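Local coordinates for protein angiotensin-converting enzyme (PDB 6S1Y) that probably cleaves peptides as a zinc-dependent metalloprotease of the angiotensin-converting enzyme family, and is studied as a target for insecticides against the malaria mosquito, at residues D295-S299 with L300-K304; Q363-L366 with Q367-H370; Q506-R509 with A510-L514. All coordinates share one frame; numbering follows the deposited sequence.

Contact 1: residues D295-S299 with L300-K304; sequences DFFTS and LNMTK. With NAG (2-acetamido-2-deoxy-beta-D-glucopyranose), chain C.
Phe297 and Met302 meet where helix 286-299 ends in a Schellman motif. Two backbone bonds define it: Met302 N to Phe297 O at 3.2 Å and Asn301 N to Thr298 O at 2.8 Å, with Asn301, at positive phi (57°), as the C-prime residue. Phe297 O also accepts from Leu300 N at 3.0 Å, and the two donors reach it from opposite faces of the carbonyl plane.

The turn brings the Met302 side chain back against the helix. With chi1 at -64° CG lies beside the backbone N, and a bend at chi3 sets SD at the edge of the Phe297 ring, 4.0 Å from CD1, a Met-aromatic contact 86° off the ring normal. At the neighbouring ring, Leu300 CD1 comes to the edge of Phe296, 4.0 Å from its CE1. On the outer side, Thr298 CG2 rests 3.9 Å from Lys304 CB. Both helix hydroxyls turn back to the backbone: Ser299 OG bonds Phe296 O at 2.6 Å, and Thr298 OG1 bonds Asp295 O.

Helix 349-368 lies against Phe297, and helix 381-395 against Phe296. The chemistry thus separates two roles within one turn: backbone bonds end the helix, with Phe297 O gripped by two donors while Leu300 and Met302 pack at the ring edges, and Asn301, pointing away from the helix, is covalently linked through ND2 to N-acetylglucosamine.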
ATOM      1  N   ASP A 295     -14.102   3.168  16.615  1.00 51.50           N
ATOM      2  CA  ASP A 295     -14.905   4.326  17.015  1.00 53.97           C
ATOM      3  C   ASP A 295     -15.008   5.363  15.905  1.00 53.55           C
ATOM      4  O   ASP A 295     -16.063   5.977  15.712  1.00 53.20           O
ATOM      5  CB  ASP A 295     -14.309   4.980  18.259  1.00 53.69           C
ATOM      6  CG  ASP A 295     -15.056   6.244  18.661  1.00 63.61           C
ATOM      7  OD1 ASP A 295     -16.211   6.132  19.157  1.00 67.64           O
ATOM      8  OD2 ASP A 295     -14.498   7.354  18.484  1.00 63.12           O
ATOM      9  N   PHE A 296     -13.918   5.603  15.178  1.00 54.72           N
ATOM     10  CA  PHE A 296     -13.975   6.595  14.109  1.00 52.42           C
ATOM     11  C   PHE A 296     -14.989   6.164  13.056  1.00 50.74           C
ATOM     12  O   PHE A 296     -15.847   6.953  12.643  1.00 49.95           O
ATOM     13  CB  PHE A 296     -12.584   6.799  13.512  1.00 51.56           C
ATOM     14  CG  PHE A 296     -12.420   8.104  12.782  1.00 51.22           C
ATOM     15  CD1 PHE A 296     -13.176   8.384  11.662  1.00 49.66           C
ATOM     16  CD2 PHE A 296     -11.497   9.044  13.209  1.00 51.78           C
ATOM     17  CE1 PHE A 296     -13.031   9.572  10.988  1.00 51.24           C
ATOM     18  CE2 PHE A 296     -11.344  10.238  12.533  1.00 51.17           C
ATOM     19  CZ  PHE A 296     -12.109  10.499  11.422  1.00 51.20           C
ATOM     20  N   PHE A 297     -14.939   4.895  12.642  1.00 51.95           N
ATOM     21  CA  PHE A 297     -15.892   4.408  11.646  1.00 52.33           C
ATOM     22  C   PHE A 297     -17.330   4.459  12.169  1.00 52.68           C
ATOM     23  O   PHE A 297     -18.255   4.809  11.426  1.00 51.09           O
ATOM     24  CB  PHE A 297     -15.532   2.980  11.226  1.00 52.38           C
ATOM     25  CG  PHE A 297     -14.467   2.902  10.170  1.00 52.22           C
ATOM     26  CD1 PHE A 297     -14.751   3.247   8.852  1.00 53.53           C
ATOM     27  CD2 PHE A 297     -13.187   2.467  10.480  1.00 51.21           C
ATOM     28  CE1 PHE A 297     -13.762   3.181   7.860  1.00 51.66           C
ATOM     29  CE2 PHE A 297     -12.197   2.390   9.487  1.00 49.69           C
ATOM     30  CZ  PHE A 297     -12.492   2.747   8.181  1.00 47.72           C
ATOM     31  N   THR A 298     -17.545   4.101  13.440  1.00 52.08           N
ATOM     32  CA  THR A 298     -18.905   4.176  13.987  1.00 54.37           C
ATOM     33  C   THR A 298     -19.383   5.625  14.068  1.00 53.57           C
ATOM     34  O   THR A 298     -20.545   5.918  13.760  1.00 53.39           O
ATOM     35  CB  THR A 298     -18.986   3.499  15.359  1.00 52.77           C
ATOM     36  OG1 THR A 298     -18.094   4.133  16.280  1.00 54.79           O
ATOM     37  CG2 THR A 298     -18.607   2.021  15.256  1.00 52.94           C
ATOM     38  N   SER A 299     -18.490   6.556  14.431  1.00 53.15           N
ATOM     39  CA  SER A 299     -18.836   7.971  14.396  1.00 50.90           C
ATOM     40  C   SER A 299     -19.323   8.418  13.027  1.00 53.59           C
ATOM     41  O   SER A 299     -19.958   9.475  12.920  1.00 55.32           O
ATOM     42  CB  SER A 299     -17.626   8.819  14.791  1.00 53.58           C
ATOM     43  OG  SER A 299     -16.826   9.115  13.641  1.00 53.61           O
ATOM     44  N   LEU A 300     -19.012   7.666  11.966  1.00 53.86           N
ATOM     45  CA  LEU A 300     -19.461   8.013  10.623  1.00 54.81           C
ATOM     46  C   LEU A 300     -20.724   7.255  10.211  1.00 57.47           C
ATOM     47  O   LEU A 300     -21.046   7.206   9.015  1.00 56.03           O
ATOM     48  CB  LEU A 300     -18.356   7.748   9.595  1.00 57.36           C
ATOM     49  CG  LEU A 300     -17.022   8.486   9.755  1.00 57.00           C
ATOM     50  CD1 LEU A 300     -15.965   7.941   8.799  1.00 54.27           C
ATOM     51  CD2 LEU A 300     -17.196   9.977   9.537  1.00 55.55           C
ATOM     52  N   ASN A 301     -21.437   6.658  11.174  1.00 56.61           N
ATOM     53  CA  ASN A 301     -22.600   5.823  10.872  1.00 59.01           C
ATOM     54  C   ASN A 301     -22.234   4.687   9.924  1.00 57.90           C
ATOM     55  O   ASN A 301     -22.987   4.345   9.012  1.00 59.71           O
ATOM     56  CB  ASN A 301     -23.749   6.638  10.288  1.00 66.11           C
ATOM     57  CG  ASN A 301     -25.093   5.915  10.395  1.00 72.60           C
ATOM     58  OD1 ASN A 301     -25.400   5.320  11.418  1.00 70.74           O
ATOM     59  ND2 ASN A 301     -25.884   5.963   9.321  1.00 80.53           N
ATOM     60  N   MET A 302     -21.073   4.094  10.146  1.00 56.02           N
ATOM     61  CA  MET A 302     -20.580   2.970   9.365  1.00 56.95           C
ATOM     62  C   MET A 302     -20.489   1.761  10.284  1.00 53.73           C
ATOM     63  O   MET A 302     -20.597   1.881  11.498  1.00 54.04           O
ATOM     64  CB  MET A 302     -19.223   3.312   8.711  1.00 56.20           C
ATOM     65  CG  MET A 302     -19.324   4.475   7.687  1.00 56.06           C
ATOM     66  SD  MET A 302     -17.794   4.938   6.783  1.00 54.11           S
ATOM     67  CE  MET A 302     -17.683   3.582   5.625  1.00 52.51           C
ATOM     68  N   THR A 303     -20.258   0.587   9.693  1.00 54.62           N
ATOM     69  CA  THR A 303     -20.464  -0.659  10.415  1.00 52.62           C
ATOM     70  C   THR A 303     -19.434  -0.851  11.516  1.00 54.98           C
ATOM     71  O   THR A 303     -18.228  -0.739  11.280  1.00 55.44           O
ATOM     72  CB  THR A 303     -20.412  -1.843   9.458  1.00 54.02           C
ATOM     73  OG1 THR A 303     -21.422  -1.690   8.456  1.00 54.47           O
ATOM     74  CG2 THR A 303     -20.612  -3.157  10.222  1.00 53.05           C
ATOM     75  N   LYS A 304     -19.919  -1.156  12.719  1.00 53.81           N
ATOM     76  CA  LYS A 304     -19.070  -1.541  13.836  1.00 53.12           C
ATOM     77  C   LYS A 304     -18.435  -2.901  13.569  1.00 53.29           C
ATOM     78  O   LYS A 304     -19.015  -3.758  12.903  1.00 52.31           O
ATOM     79  CB  LYS A 304     -19.904  -1.606  15.125  1.00 57.74           C
ATOM     80  CG  LYS A 304     -19.114  -1.879  16.399  1.00 59.93           C
ATOM     81  CD  LYS A 304     -19.950  -2.645  17.427  1.00 64.68           C
ATOM     82  CE  LYS A 304     -19.929  -1.971  18.798  1.00 72.44           C
ATOM     83  NZ  LYS A 304     -18.566  -1.534  19.234  1.00 72.15           N
TER
HETATM   84  C1  NAG C   1     -27.197   5.356   9.263  1.00 88.06           C
HETATM   85  C2  NAG C   1     -28.217   6.480   9.039  1.00 92.22           C
HETATM   86  C3  NAG C   1     -29.626   5.907   8.886  1.00 99.24           C
HETATM   87  C4  NAG C   1     -29.668   4.816   7.821  1.00106.15           C
HETATM   88  C5  NAG C   1     -28.590   3.769   8.115  1.00 99.64           C
HETATM   89  C6  NAG C   1     -28.459   2.724   7.031  1.00 97.19           C
HETATM   90  C7  NAG C   1     -27.783   8.711   9.978  1.00 80.00           C
HETATM   91  C8  NAG C   1     -27.772   9.549  11.218  1.00 76.87           C
HETATM   92  N2  NAG C   1     -28.169   7.440  10.133  1.00 86.84           N
HETATM   93  O3  NAG C   1     -30.494   6.970   8.514  1.00101.60           O
HETATM   94  O4  NAG C   1     -30.963   4.210   7.795  1.00113.37           O
HETATM   95  O5  NAG C   1     -27.303   4.401   8.216  1.00 91.50           O
HETATM   96  O6  NAG C   1     -27.430   1.792   7.336  1.00 94.31           O
HETATM   97  O7  NAG C   1     -27.464   9.168   8.885  1.00 78.61           O

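Contact 2: residues Q363-L366 with Q367-H370; sequences QYYL and QYQH
Gln367 and Tyr368 fold back on Gln363, Tyr364 and Tyr365 in the last turn of helix 349-368, the helix that carries the HExxH zinc motif with the metal ligands His357 and His361. The helical repeat persists here, since Gln367 N bonds Gln363 O at 2.9 Å and Tyr368 N bonds Tyr364 O.

Gln367 repeats its backbone bond at side-chain level. Its NE2 gives a hydrogen bond of 2.8 Å to Gln363 OE1, with an N-H...O angle of 155°, and the two amides are nearly coplanar. Gln363 CG stands opposite the backbone N, and bends in both chains, at chi2, turn the amides to meet. Gln363 NE2 goes on to Thr303 O, so this amide is fixed at both ends.

Tyr368 takes the other flank. Its CG sits between the backbone N and the carbonyl carbon (chi1 63°), which lays the ring back over the preceding turn. One face receives Tyr364 O and Tyr365 CA, the latter a CH-pi contact 4.2 Å from the ring centroid. Against Tyr364 the ring is oblique, with planes at 55° and CD2 only 3.3 Å from Tyr364 CD1. The hydroxyl bonds His384, whose ring also meets those of Tyr364 and Tyr365, thereby linking the helix end to the neighbourhood of the zinc ligand Glu385.

Leu366 and Gln369 run side by side, Leu366 CD2 being 4.0 Å from Gln369 NE2, while that amide nitrogen is bonded to Asp337. Tyr368 OH reaches the edge of the Tyr365 ring, near its plane, 3.2 Å from Tyr365 CD1.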
ATOM      1  N   GLN A 363     -13.642  -2.387   6.730  1.00 49.08           N
ATOM      2  CA  GLN A 363     -14.902  -1.684   6.524  1.00 47.73           C
ATOM      3  C   GLN A 363     -15.405  -1.877   5.101  1.00 49.68           C
ATOM      4  O   GLN A 363     -16.608  -2.027   4.872  1.00 51.87           O
ATOM      5  CB  GLN A 363     -14.728  -0.202   6.828  1.00 48.01           C
ATOM      6  CG  GLN A 363     -16.006   0.610   6.686  1.00 52.49           C
ATOM      7  CD  GLN A 363     -17.064   0.230   7.722  1.00 52.77           C
ATOM      8  OE1 GLN A 363     -18.262   0.242   7.424  1.00 53.40           O
ATOM      9  NE2 GLN A 363     -16.620  -0.099   8.940  1.00 49.68           N
ATOM     10  N   TYR A 364     -14.509  -1.856   4.124  1.00 48.40           N
ATOM     11  CA  TYR A 364     -14.941  -2.063   2.751  1.00 49.26           C
ATOM     12  C   TYR A 364     -15.544  -3.458   2.615  1.00 49.89           C
ATOM     13  O   TYR A 364     -16.639  -3.625   2.066  1.00 47.69           O
ATOM     14  CB  TYR A 364     -13.753  -1.857   1.814  1.00 47.98           C
ATOM     15  CG  TYR A 364     -14.029  -1.328   0.407  1.00 49.83           C
ATOM     16  CD1 TYR A 364     -15.288  -1.382  -0.174  1.00 48.61           C
ATOM     17  CD2 TYR A 364     -12.984  -0.777  -0.345  1.00 50.16           C
ATOM     18  CE1 TYR A 364     -15.503  -0.902  -1.484  1.00 49.50           C
ATOM     19  CE2 TYR A 364     -13.182  -0.290  -1.627  1.00 50.06           C
ATOM     20  CZ  TYR A 364     -14.437  -0.353  -2.204  1.00 51.94           C
ATOM     21  OH  TYR A 364     -14.578   0.142  -3.492  1.00 49.15           O
ATOM     22  N   TYR A 365     -14.845  -4.473   3.147  1.00 49.50           N
ATOM     23  CA  TYR A 365     -15.385  -5.827   3.179  1.00 48.94           C
ATOM     24  C   TYR A 365     -16.810  -5.823   3.739  1.00 49.89           C
ATOM     25  O   TYR A 365     -17.737  -6.365   3.122  1.00 48.50           O
ATOM     26  CB  TYR A 365     -14.485  -6.742   4.025  1.00 50.29           C
ATOM     27  CG  TYR A 365     -13.038  -6.947   3.545  1.00 48.78           C
ATOM     28  CD1 TYR A 365     -12.673  -6.770   2.212  1.00 47.46           C
ATOM     29  CD2 TYR A 365     -12.044  -7.315   4.450  1.00 46.50           C
ATOM     30  CE1 TYR A 365     -11.368  -6.957   1.796  1.00 47.56           C
ATOM     31  CE2 TYR A 365     -10.732  -7.517   4.041  1.00 47.33           C
ATOM     32  CZ  TYR A 365     -10.399  -7.334   2.718  1.00 47.92           C
ATOM     33  OH  TYR A 365      -9.089  -7.527   2.335  1.00 49.75           O
ATOM     34  N   LEU A 366     -17.005  -5.192   4.906  1.00 48.61           N
ATOM     35  CA  LEU A 366     -18.313  -5.218   5.553  1.00 50.44           C
ATOM     36  C   LEU A 366     -19.364  -4.514   4.712  1.00 52.61           C
ATOM     37  O   LEU A 366     -20.520  -4.950   4.679  1.00 54.29           O
ATOM     38  CB  LEU A 366     -18.236  -4.598   6.946  1.00 48.29           C
ATOM     39  CG  LEU A 366     -17.375  -5.407   7.918  1.00 48.76           C
ATOM     40  CD1 LEU A 366     -17.076  -4.604   9.170  1.00 49.57           C
ATOM     41  CD2 LEU A 366     -18.048  -6.752   8.307  1.00 51.62           C
ATOM     42  N   GLN A 367     -18.979  -3.462   3.981  1.00 52.87           N
ATOM     43  CA  GLN A 367     -19.964  -2.684   3.234  1.00 54.03           C
ATOM     44  C   GLN A 367     -20.452  -3.400   1.979  1.00 53.91           C
ATOM     45  O   GLN A 367     -21.564  -3.125   1.516  1.00 55.96           O
ATOM     46  CB  GLN A 367     -19.388  -1.320   2.845  1.00 53.49           C
ATOM     47  CG  GLN A 367     -19.210  -0.375   4.017  1.00 55.39           C
ATOM     48  CD  GLN A 367     -20.544   0.081   4.595  1.00 57.13           C
ATOM     49  OE1 GLN A 367     -21.479   0.369   3.855  1.00 58.70           O
ATOM     50  NE2 GLN A 367     -20.627   0.150   5.916  1.00 55.50           N
ATOM     51  N   TYR A 368     -19.656  -4.285   1.386  1.00 53.29           N
ATOM     52  CA  TYR A 368     -20.095  -4.942   0.161  1.00 54.15           C
ATOM     53  C   TYR A 368     -20.297  -6.451   0.317  1.00 52.45           C
ATOM     54  O   TYR A 368     -20.507  -7.142  -0.683  1.00 52.72           O
ATOM     55  CB  TYR A 368     -19.130  -4.631  -1.001  1.00 53.28           C
ATOM     56  CG  TYR A 368     -17.677  -5.099  -0.914  1.00 53.56           C
ATOM     57  CD1 TYR A 368     -17.345  -6.416  -0.602  1.00 53.37           C
ATOM     58  CD2 TYR A 368     -16.629  -4.225  -1.228  1.00 52.62           C
ATOM     59  CE1 TYR A 368     -16.007  -6.838  -0.559  1.00 53.85           C
ATOM     60  CE2 TYR A 368     -15.297  -4.635  -1.184  1.00 51.05           C
ATOM     61  CZ  TYR A 368     -14.991  -5.941  -0.863  1.00 53.27           C
ATOM     62  OH  TYR A 368     -13.671  -6.343  -0.835  1.00 51.41           O
ATOM     63  N   GLN A 369     -20.288  -6.969   1.545  1.00 53.63           N
ATOM     64  CA  GLN A 369     -20.406  -8.409   1.741  1.00 55.74           C
ATOM     65  C   GLN A 369     -21.772  -8.961   1.342  1.00 58.54           C
ATOM     66  O   GLN A 369     -21.897 -10.180   1.181  1.00 60.27           O
ATOM     67  CB  GLN A 369     -20.110  -8.773   3.190  1.00 54.01           C
ATOM     68  CG  GLN A 369     -21.071  -8.227   4.217  1.00 55.31           C
ATOM     69  CD  GLN A 369     -20.745  -8.741   5.606  1.00 56.69           C
ATOM     70  OE1 GLN A 369     -19.906  -9.629   5.764  1.00 58.65           O
ATOM     71  NE2 GLN A 369     -21.395  -8.189   6.616  1.00 57.30           N
ATOM     72  N   HIS A 370     -22.781  -8.105   1.160  1.00 57.05           N
ATOM     73  CA  HIS A 370     -24.078  -8.538   0.658  1.00 60.39           C
ATOM     74  C   HIS A 370     -24.090  -8.749  -0.849  1.00 59.57           C
ATOM     75  O   HIS A 370     -25.101  -9.208  -1.384  1.00 60.99           O
ATOM     76  CB  HIS A 370     -25.147  -7.500   1.006  1.00 58.98           C
ATOM     77  CG  HIS A 370     -24.978  -6.218   0.256  1.00 61.92           C
ATOM     78  ND1 HIS A 370     -24.246  -5.157   0.753  1.00 60.90           N
ATOM     79  CD2 HIS A 370     -25.396  -5.846  -0.981  1.00 60.86           C
ATOM     80  CE1 HIS A 370     -24.249  -4.173  -0.134  1.00 60.95           C
ATOM     81  NE2 HIS A 370     -24.934  -4.567  -1.197  1.00 60.58           N
TER

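Contact 3: residues Q506-R509 with A510-L514; sequences QFHR and AACAL
His508 and Cys512 meet one turn apart in a sulfur-aromatic contact near the C-terminal end of the alpha-helix 495-514. The sulfur of Cys512 lies over one face of the imidazole, 3.5 Å from its centroid and 19° off the ring normal; CE1 is the nearest ring atom, at 3.3 Å from SG. The exact position of the sulfur is less sure, because it comes too close to His508 O in the model. The first torsions are consistent with the arrangement: His508 CG lies opposite the backbone N (chi1 177°), whereas Cys512 SG sits beside its own backbone N, and each group is directed to the same flank of the helix.

The surrounding backbone is regular. Ala511 N bonds Phe507 O at 2.9 Å, nearly along the C=O axis, Ala510 N bonds Gln506 O at 3.1 Å, and Ala513 N bonds Arg509 O at 3.0 Å.

A second shell holds both members of the pair. Cys512 SG is tied by a disulfide to Cys530, which also touches His508, and His508 NE2 bonds Leu527 O, so the chain around 527-530 is pinned to the helix through two neighbouring side chains. On another flank, Phe507 makes an edge-to-face contact with Phe383 and packs on helices 381-395 and 554-562. The amide of Gln506 is held at both ends, OE1 accepting from Ser568 N and NE2 bonding Lys566 O.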
ATOM      1  N   GLN A 506      -8.908  13.256  -3.368  1.00 45.56           N
ATOM      2  CA  GLN A 506     -10.222  13.553  -3.936  1.00 46.47           C
ATOM      3  C   GLN A 506     -11.337  13.126  -2.986  1.00 46.12           C
ATOM      4  O   GLN A 506     -12.282  13.880  -2.754  1.00 48.60           O
ATOM      5  CB  GLN A 506     -10.358  12.866  -5.293  1.00 45.11           C
ATOM      6  CG  GLN A 506      -9.325  13.335  -6.305  1.00 44.45           C
ATOM      7  CD  GLN A 506      -9.462  12.677  -7.641  1.00 47.02           C
ATOM      8  OE1 GLN A 506      -8.666  11.795  -8.007  1.00 48.83           O
ATOM      9  NE2 GLN A 506     -10.450  13.105  -8.409  1.00 49.43           N
ATOM     10  N   PHE A 507     -11.227  11.927  -2.408  1.00 47.86           N
ATOM     11  CA  PHE A 507     -12.207  11.448  -1.434  1.00 46.44           C
ATOM     12  C   PHE A 507     -12.213  12.339  -0.192  1.00 48.45           C
ATOM     13  O   PHE A 507     -13.276  12.739   0.302  1.00 48.96           O
ATOM     14  CB  PHE A 507     -11.890  10.001  -1.042  1.00 43.89           C
ATOM     15  CG  PHE A 507     -12.019   8.991  -2.170  1.00 45.84           C
ATOM     16  CD1 PHE A 507     -12.713   9.285  -3.325  1.00 46.50           C
ATOM     17  CD2 PHE A 507     -11.479   7.727  -2.033  1.00 45.52           C
ATOM     18  CE1 PHE A 507     -12.853   8.338  -4.325  1.00 49.21           C
ATOM     19  CE2 PHE A 507     -11.609   6.773  -3.032  1.00 46.14           C
ATOM     20  CZ  PHE A 507     -12.292   7.077  -4.179  1.00 48.00           C
ATOM     21  N   HIS A 508     -11.023  12.653   0.336  1.00 46.75           N
ATOM     22  CA  HIS A 508     -10.925  13.509   1.517  1.00 47.85           C
ATOM     23  C   HIS A 508     -11.569  14.868   1.273  1.00 49.29           C
ATOM     24  O   HIS A 508     -12.261  15.400   2.148  1.00 51.08           O
ATOM     25  CB  HIS A 508      -9.453  13.672   1.895  1.00 48.36           C
ATOM     26  CG  HIS A 508      -9.195  14.582   3.062  1.00 47.14           C
ATOM     27  ND1 HIS A 508      -9.585  14.278   4.343  1.00 46.52           N
ATOM     28  CD2 HIS A 508      -8.529  15.757   3.145  1.00 47.80           C
ATOM     29  CE1 HIS A 508      -9.183  15.225   5.167  1.00 46.85           C
ATOM     30  NE2 HIS A 508      -8.545  16.140   4.464  1.00 48.46           N
ATOM     31  N   ARG A 509     -11.325  15.459   0.106  1.00 48.09           N
ATOM     32  CA  ARG A 509     -11.894  16.766  -0.195  1.00 49.29           C
ATOM     33  C   ARG A 509     -13.414  16.700  -0.212  1.00 51.15           C
ATOM     34  O   ARG A 509     -14.086  17.580   0.339  1.00 52.32           O
ATOM     35  CB  ARG A 509     -11.370  17.262  -1.540  1.00 48.86           C
ATOM     36  CG  ARG A 509     -12.018  18.568  -2.035  1.00 52.25           C
ATOM     37  CD  ARG A 509     -11.276  19.173  -3.212  1.00 51.03           C
ATOM     38  NE  ARG A 509     -11.342  18.333  -4.395  1.00 51.28           N
ATOM     39  CZ  ARG A 509     -10.712  18.594  -5.533  1.00 54.41           C
ATOM     40  NH1 ARG A 509      -9.958  19.688  -5.644  1.00 55.32           N
ATOM     41  NH2 ARG A 509     -10.831  17.760  -6.560  1.00 54.58           N
ATOM     42  N   ALA A 510     -13.970  15.663  -0.839  1.00 50.54           N
ATOM     43  CA  ALA A 510     -15.416  15.511  -0.891  1.00 49.65           C
ATOM     44  C   ALA A 510     -15.998  15.284   0.494  1.00 51.77           C
ATOM     45  O   ALA A 510     -17.053  15.830   0.830  1.00 52.30           O
ATOM     46  CB  ALA A 510     -15.777  14.357  -1.827  1.00 50.15           C
ATOM     47  N   ALA A 511     -15.322  14.500   1.328  1.00 50.23           N
ATOM     48  CA  ALA A 511     -15.879  14.224   2.647  1.00 52.47           C
ATOM     49  C   ALA A 511     -15.809  15.446   3.550  1.00 53.49           C
ATOM     50  O   ALA A 511     -16.717  15.673   4.361  1.00 52.51           O
ATOM     51  CB  ALA A 511     -15.154  13.040   3.295  1.00 49.16           C
ATOM     52  N   CYS A 512     -14.722  16.220   3.456  1.00 52.63           N
ATOM     53  CA  CYS A 512     -14.629  17.455   4.224  1.00 53.49           C
ATOM     54  C   CYS A 512     -15.697  18.447   3.780  1.00 52.72           C
ATOM     55  O   CYS A 512     -16.320  19.109   4.611  1.00 55.01           O
ATOM     56  CB  CYS A 512     -13.230  18.056   4.082  1.00 54.69           C
ATOM     57  SG  CYS A 512     -11.909  16.956   4.678  1.00 54.16           S
ATOM     58  N   ALA A 513     -15.929  18.557   2.473  1.00 52.93           N
ATOM     59  CA  ALA A 513     -17.007  19.409   1.982  1.00 54.49           C
ATOM     60  C   ALA A 513     -18.341  19.035   2.633  1.00 55.80           C
ATOM     61  O   ALA A 513     -19.029  19.884   3.220  1.00 55.55           O
ATOM     62  CB  ALA A 513     -17.099  19.283   0.463  1.00 51.52           C
ATOM     63  N   LEU A 514     -18.706  17.744   2.554  1.00 55.27           N
ATOM     64  CA  LEU A 514     -19.937  17.257   3.169  1.00 54.50           C
ATOM     65  C   LEU A 514     -19.983  17.506   4.672  1.00 55.59           C
ATOM     66  O   LEU A 514     -21.073  17.693   5.226  1.00 58.69           O
ATOM     67  CB  LEU A 514     -20.087  15.756   2.903  1.00 52.35           C
ATOM     68  CG  LEU A 514     -20.318  15.369   1.449  1.00 54.78           C
ATOM     69  CD1 LEU A 514     -20.119  13.864   1.280  1.00 56.97           C
ATOM     70  CD2 LEU A 514     -21.705  15.764   0.967  1.00 55.60           C
TER

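All three contacts are local and come in series along the chain, so none nests in or crosses another, and each closes a local turn instead of a long loop: the Schellman turn at the end of helix 286-299 in contact 1, which starts the loop to helix 307-312, and helical turns in contacts 2 and 3, in the last turn of helix 349-368 and near the end of helix 495-514. Contacts 1 and 2, with centres about 13 Å apart, pack directly, Phe297 CE1 lying 3.6 Å from Gln363 CG. Contact 3 touches neither, its nearest atoms being about 7 Å from each, but helices 381-395 and 536-547 pack against all three.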